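Side-chain contacts in fat acid-binding protein (PDB 3NYI), which binds stearic acid and probably serves as a lipid-binding protein of the DegV family: residues A[17-20]-A[24-27]; A[130-135]-A[268-273]. All coordinates share one frame; numbering follows the deposited sequence.

Contact 1: residues A[17-20]-A[24-27]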
loop_
_atom_site.group_PDB
_atom_site.type_symbol
_atom_site.label_atom_id
_atom_site.label_comp_id
_atom_site.label_asym_id
_atom_site.label_seq_id
_atom_site.Cartn_x
_atom_site.Cartn_y
_atom_site.Cartn_z
ATOM N N LYS A 17 -12.416 -5.991 -1.385
ATOM C CA LYS A 17 -12.970 -7.324 -1.632
ATOM C C LYS A 17 -13.483 -7.446 -3.063
ATOM O O LYS A 17 -13.207 -8.432 -3.747
ATOM C CB LYS A 17 -14.106 -7.633 -0.660
ATOM C CG LYS A 17 -13.654 -7.932 0.758
ATOM C CD LYS A 17 -12.856 -9.221 0.831
ATOM C CE LYS A 17 -12.537 -9.594 2.278
ATOM N NZ LYS A 17 -13.764 -9.864 3.085
ATOM N N GLU A 18 -14.227 -6.432 -3.503
ATOM C CA GLU A 18 -14.767 -6.386 -4.864
ATOM C C GLU A 18 -13.682 -6.492 -5.927
ATOM O O GLU A 18 -13.843 -7.197 -6.923
ATOM C CB GLU A 18 -15.508 -5.074 -5.110
ATOM C CG GLU A 18 -16.797 -4.877 -4.357
ATOM C CD GLU A 18 -17.545 -3.651 -4.857
ATOM O OE1 GLU A 18 -17.075 -3.028 -5.839
ATOM O OE2 GLU A 18 -18.600 -3.310 -4.279
ATOM N N TYR A 19 -12.594 -5.749 -5.736
ATOM C CA TYR A 19 -11.537 -5.705 -6.734
ATOM C C TYR A 19 -10.899 -7.081 -6.855
ATOM O O TYR A 19 -10.626 -7.552 -7.959
ATOM C CB TYR A 19 -10.473 -4.675 -6.357
ATOM C CG TYR A 19 -9.425 -4.496 -7.428
ATOM C CD1 TYR A 19 -9.458 -3.397 -8.284
ATOM C CD2 TYR A 19 -8.423 -5.442 -7.608
ATOM C CE1 TYR A 19 -8.500 -3.230 -9.270
ATOM C CE2 TYR A 19 -7.469 -5.293 -8.597
ATOM C CZ TYR A 19 -7.511 -4.193 -9.425
ATOM O OH TYR A 19 -6.554 -4.055 -10.401
ATOM N N LEU A 20 -10.667 -7.719 -5.710
ATOM C CA LEU A 20 -10.019 -9.025 -5.677
ATOM C C LEU A 20 -10.824 -10.061 -6.461
ATOM O O LEU A 20 -10.266 -10.831 -7.239
ATOM C CB LEU A 20 -9.809 -9.494 -4.234
ATOM C CG LEU A 20 -8.918 -8.578 -3.390
ATOM C CD1 LEU A 20 -8.838 -9.100 -1.970
ATOM C CD2 LEU A 20 -7.529 -8.472 -4.000
ATOM N N ASP A 24 -9.437 -11.377 -10.033
ATOM C CA ASP A 24 -8.778 -12.624 -9.659
ATOM C C ASP A 24 -7.399 -12.414 -9.007
ATOM O O ASP A 24 -6.411 -13.028 -9.415
ATOM C CB ASP A 24 -8.658 -13.548 -10.877
ATOM C CG ASP A 24 -8.319 -14.974 -10.495
ATOM O OD1 ASP A 24 -8.670 -15.377 -9.365
ATOM O OD2 ASP A 24 -7.708 -15.688 -11.321
ATOM N N VAL A 25 -7.340 -11.542 -8.005
ATOM C CA VAL A 25 -6.104 -11.301 -7.260
ATOM C C VAL A 25 -6.173 -12.034 -5.923
ATOM O O VAL A 25 -7.177 -11.960 -5.216
ATOM C CB VAL A 25 -5.863 -9.794 -7.031
ATOM C CG1 VAL A 25 -4.664 -9.559 -6.094
ATOM C CG2 VAL A 25 -5.672 -9.074 -8.377
ATOM N N THR A 26 -5.106 -12.747 -5.594
ATOM C CA THR A 26 -5.038 -13.536 -4.373
ATOM C C THR A 26 -4.169 -12.803 -3.354
ATOM O O THR A 26 -3.105 -12.287 -3.701
ATOM C CB THR A 26 -4.440 -14.910 -4.670
ATOM O OG1 THR A 26 -5.224 -15.544 -5.693
ATOM C CG2 THR A 26 -4.405 -15.791 -3.404
ATOM N N ILE A 27 -4.632 -12.743 -2.110
ATOM C CA ILE A 27 -3.903 -12.042 -1.052
ATOM C C ILE A 27 -3.223 -12.983 -0.071
ATOM O O ILE A 27 -3.830 -13.943 0.407
ATOM C CB ILE A 27 -4.820 -11.089 -0.278
ATOM C CG1 ILE A 27 -5.352 -10.006 -1.220
ATOM C CG2 ILE A 27 -4.068 -10.453 0.904
ATOM C CD1 ILE A 27 -4.239 -9.189 -1.906
#
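L20 meets the strand that follows its own helix with both of its methyl groups. CD2 sits over V25, 3.7 Å from V25 CB, and also touches I27, while CD1 meets the same isoleucine, with 3.7 Å between L20 CD1 and I27 CG1. The leucine lies roughly at right angles to both branched side chains. Its CG stands opposite the carbonyl carbon (chi1 -61°), and the extended second torsion (177°) carries the forked end from the helix toward the strand. V25 and I27, two residues apart, face the helix; T26 between them points the other way. V25 also uses its second branch: CG2 lies at the edge of the Y19 ring, close to the ring plane, 4.2 Å from Y19 CE2. The Y19 hydroxyl is held elsewhere, by D136.

D24, with positive phi (56°), is the first residue to leave the helix and belongs to a Schellman motif. Just past it, V25 N donates to L20 O over 3.1 Å, so the end of the helix is tied directly to the start of the strand. The carboxylate of D24 forms a salt bridge with K6.

This is the return half of a right-handed beta-alpha-beta crossover: strand 6-10 leads into helix 17-23, which hands over to strand 25-33, parallel to the first. I7 and S9 adjoin V25 and I27, whereas helix 70-81 packs on T26 from the other face of the sheet.

Contact 2: residues A[130-135]-A[268-273]; sequences TQALLI and TNVAIG. With STE (stearic acid), chain C.
Near the centre of the chain, the buried seam between helix 128-143 and the short edge strand 270-271 is closed by T268, V270, A132 and L133, and the strand segment runs on to the stearate pocket. T268 faces the helix with two branches. Its OG1 lies 3.3 Å from L133 CD2, the threonine and leucine side chains crossing at about a right angle. The methyl CG2 turns instead to the backbone, 3.8 Å from A132 O. A first torsion of 42° gives T268 this division, hydroxyl to the leucine and methyl to the carbonyl; the hydroxyl, whose contact with L133 CD2 is van der Waals, hydrogen-bonds S239, so this polar atom in a buried setting has a partner. Two residues on, V270 CG1 lies 4.2 Å from A132 CB.

Strand 270-271 is the outermost strand at one end of a six-stranded mixed sheet and runs parallel to 236-242, with V270 paired to V240 and Y242. Helix 128-143 thus packs against the margin of that sheet, L133 also touching I237 and S239 of the adjoining strand. Past the strand, I272 sends its CD1 to the tail of stearic acid, 3.6 Å from C17, and G273 takes the N-cap position of helix 274-280.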
loop_
_atom_site.group_PDB
_atom_site.type_symbol
_atom_site.label_atom_id
_atom_site.label_comp_id
_atom_site.label_asym_id
_atom_site.label_seq_id
_atom_site.Cartn_x
_atom_site.Cartn_y
_atom_site.Cartn_z
ATOM N N THR A 130 -0.575 3.007 -3.261
ATOM C CA THR A 130 0.292 2.931 -4.436
ATOM C C THR A 130 0.630 1.490 -4.777
ATOM O O THR A 130 0.939 1.191 -5.899
ATOM C CB THR A 130 1.604 3.750 -4.322
ATOM O OG1 THR A 130 2.141 3.625 -3.004
ATOM C CG2 THR A 130 1.370 5.261 -4.656
ATOM N N GLN A 131 0.602 0.594 -3.791
ATOM C CA GLN A 131 0.744 -0.798 -4.106
ATOM C C GLN A 131 -0.499 -1.245 -4.865
ATOM O O GLN A 131 -0.391 -1.978 -5.843
ATOM C CB GLN A 131 0.927 -1.641 -2.827
ATOM C CG GLN A 131 1.371 -3.075 -3.101
ATOM C CD GLN A 131 1.682 -3.786 -1.788
ATOM O OE1 GLN A 131 1.960 -3.131 -0.779
ATOM N NE2 GLN A 131 1.623 -5.115 -1.789
ATOM N N ALA A 132 -1.679 -0.800 -4.426
ATOM C CA ALA A 132 -2.916 -1.093 -5.168
ATOM C C ALA A 132 -2.893 -0.504 -6.602
ATOM O O ALA A 132 -3.272 -1.176 -7.578
ATOM C CB ALA A 132 -4.124 -0.574 -4.395
ATOM N N LEU A 133 -2.430 0.737 -6.724
ATOM C CA LEU A 133 -2.311 1.375 -8.057
ATOM C C LEU A 133 -1.365 0.615 -8.985
ATOM O O LEU A 133 -1.645 0.464 -10.177
ATOM C CB LEU A 133 -1.837 2.827 -7.920
ATOM C CG LEU A 133 -2.915 3.776 -7.391
ATOM C CD1 LEU A 133 -2.314 5.121 -6.996
ATOM C CD2 LEU A 133 -4.031 3.951 -8.448
ATOM N N LEU A 134 -0.238 0.142 -8.445
ATOM C CA LEU A 134 0.708 -0.601 -9.267
ATOM C C LEU A 134 0.119 -1.935 -9.713
ATOM O O LEU A 134 0.216 -2.305 -10.877
ATOM C CB LEU A 134 2.032 -0.835 -8.529
ATOM C CG LEU A 134 3.091 -1.573 -9.356
ATOM C CD1 LEU A 134 3.624 -0.670 -10.485
ATOM C CD2 LEU A 134 4.245 -2.054 -8.467
ATOM N N ILE A 135 -0.477 -2.674 -8.781
ATOM C CA ILE A 135 -1.100 -3.923 -9.147
ATOM C C ILE A 135 -2.151 -3.690 -10.226
ATOM O O ILE A 135 -2.225 -4.414 -11.215
ATOM C CB ILE A 135 -1.740 -4.595 -7.929
ATOM C CG1 ILE A 135 -0.635 -5.114 -7.006
ATOM C CG2 ILE A 135 -2.612 -5.733 -8.378
ATOM C CD1 ILE A 135 -1.125 -5.435 -5.558
ATOM N N THR A 268 -9.467 1.776 -7.117
ATOM C CA THR A 268 -8.247 1.692 -6.306
ATOM C C THR A 268 -8.208 2.650 -5.117
ATOM O O THR A 268 -7.166 2.821 -4.490
ATOM C CB THR A 268 -6.974 1.844 -7.161
ATOM O OG1 THR A 268 -7.160 2.889 -8.131
ATOM C CG2 THR A 268 -6.677 0.522 -7.895
ATOM N N ASN A 269 -9.337 3.276 -4.804
ATOM C CA ASN A 269 -9.482 3.925 -3.510
ATOM C C ASN A 269 -9.355 2.812 -2.470
ATOM O O ASN A 269 -9.771 1.691 -2.726
ATOM C CB ASN A 269 -10.866 4.575 -3.367
ATOM C CG ASN A 269 -10.998 5.853 -4.176
ATOM O OD1 ASN A 269 -10.002 6.392 -4.662
ATOM N ND2 ASN A 269 -12.232 6.345 -4.322
ATOM N N VAL A 270 -8.782 3.102 -1.314
ATOM C CA VAL A 270 -8.653 2.054 -0.300
ATOM C C VAL A 270 -9.057 2.510 1.087
ATOM O O VAL A 270 -8.846 3.663 1.467
ATOM C CB VAL A 270 -7.217 1.503 -0.226
ATOM C CG1 VAL A 270 -6.848 0.788 -1.526
ATOM C CG2 VAL A 270 -6.214 2.627 0.118
ATOM N N ALA A 271 -9.638 1.588 1.847
ATOM C CA ALA A 271 -9.727 1.756 3.281
ATOM C C ALA A 271 -8.374 1.277 3.791
ATOM O O ALA A 271 -8.061 0.084 3.721
ATOM C CB ALA A 271 -10.854 0.897 3.850
ATOM N N ILE A 272 -7.558 2.207 4.267
ATOM C CA ILE A 272 -6.176 1.883 4.619
ATOM C C ILE A 272 -6.186 0.719 5.608
ATOM O O ILE A 272 -6.939 0.728 6.590
ATOM C CB ILE A 272 -5.469 3.096 5.186
ATOM C CG1 ILE A 272 -5.383 4.183 4.099
ATOM C CG2 ILE A 272 -4.075 2.728 5.683
ATOM C CD1 ILE A 272 -4.981 5.530 4.647
ATOM N N GLY A 273 -5.391 -0.301 5.321
ATOM C CA GLY A 273 -5.476 -1.535 6.085
ATOM C C GLY A 273 -4.657 -1.581 7.350
ATOM O O GLY A 273 -3.914 -0.654 7.675
HETATM C C1 STE C . 5.960 -6.203 8.883
HETATM O O1 STE C . 6.783 -6.783 8.243
HETATM O O2 STE C . 5.928 -6.353 10.070
HETATM C C2 STE C . 5.106 -5.103 8.212
HETATM C C3 STE C . 5.691 -3.700 8.511
HETATM C C4 STE C . 4.764 -2.604 7.928
HETATM C C5 STE C . 5.437 -1.214 7.989
HETATM C C6 STE C . 4.467 -0.136 7.454
HETATM C C7 STE C . 5.073 1.284 7.597
HETATM C C8 STE C . 4.123 2.293 6.901
HETATM C C9 STE C . 4.654 3.739 7.027
HETATM C C10 STE C . 3.619 4.707 6.393
HETATM C C11 STE C . 3.743 4.625 4.870
HETATM C C12 STE C . 2.416 4.404 4.107
HETATM C C13 STE C . 1.152 4.868 4.849
HETATM C C14 STE C . 0.305 5.666 3.822
HETATM C C15 STE C . -1.150 5.842 4.315
HETATM C C16 STE C . -1.831 6.938 3.457
HETATM C C17 STE C . -2.439 6.305 2.188
HETATM C C18 STE C . -3.273 7.342 1.400
#

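In the fold
Contacts 1 and 2 follow one another along the chain, the first a local turn from helix to strand, the second a junction of segments more than 130 residues apart in sequence. Their centres lie 12 Å apart and their nearest atoms about 4 Å, without touching. Helix 128-143 bridges them: D136, one residue beyond segment 130-135, takes the Y19 hydroxyl of contact 1 and also touches T268 of contact 2. L15, in a loop, is likewise shared, packing on L20 and A132. The stearic acid lies beside segment 268-273, its alkyl end on I272; the side chain of I27 stays about 13 Å from the stearate, whose hydrogen bonds go to S97 and T65.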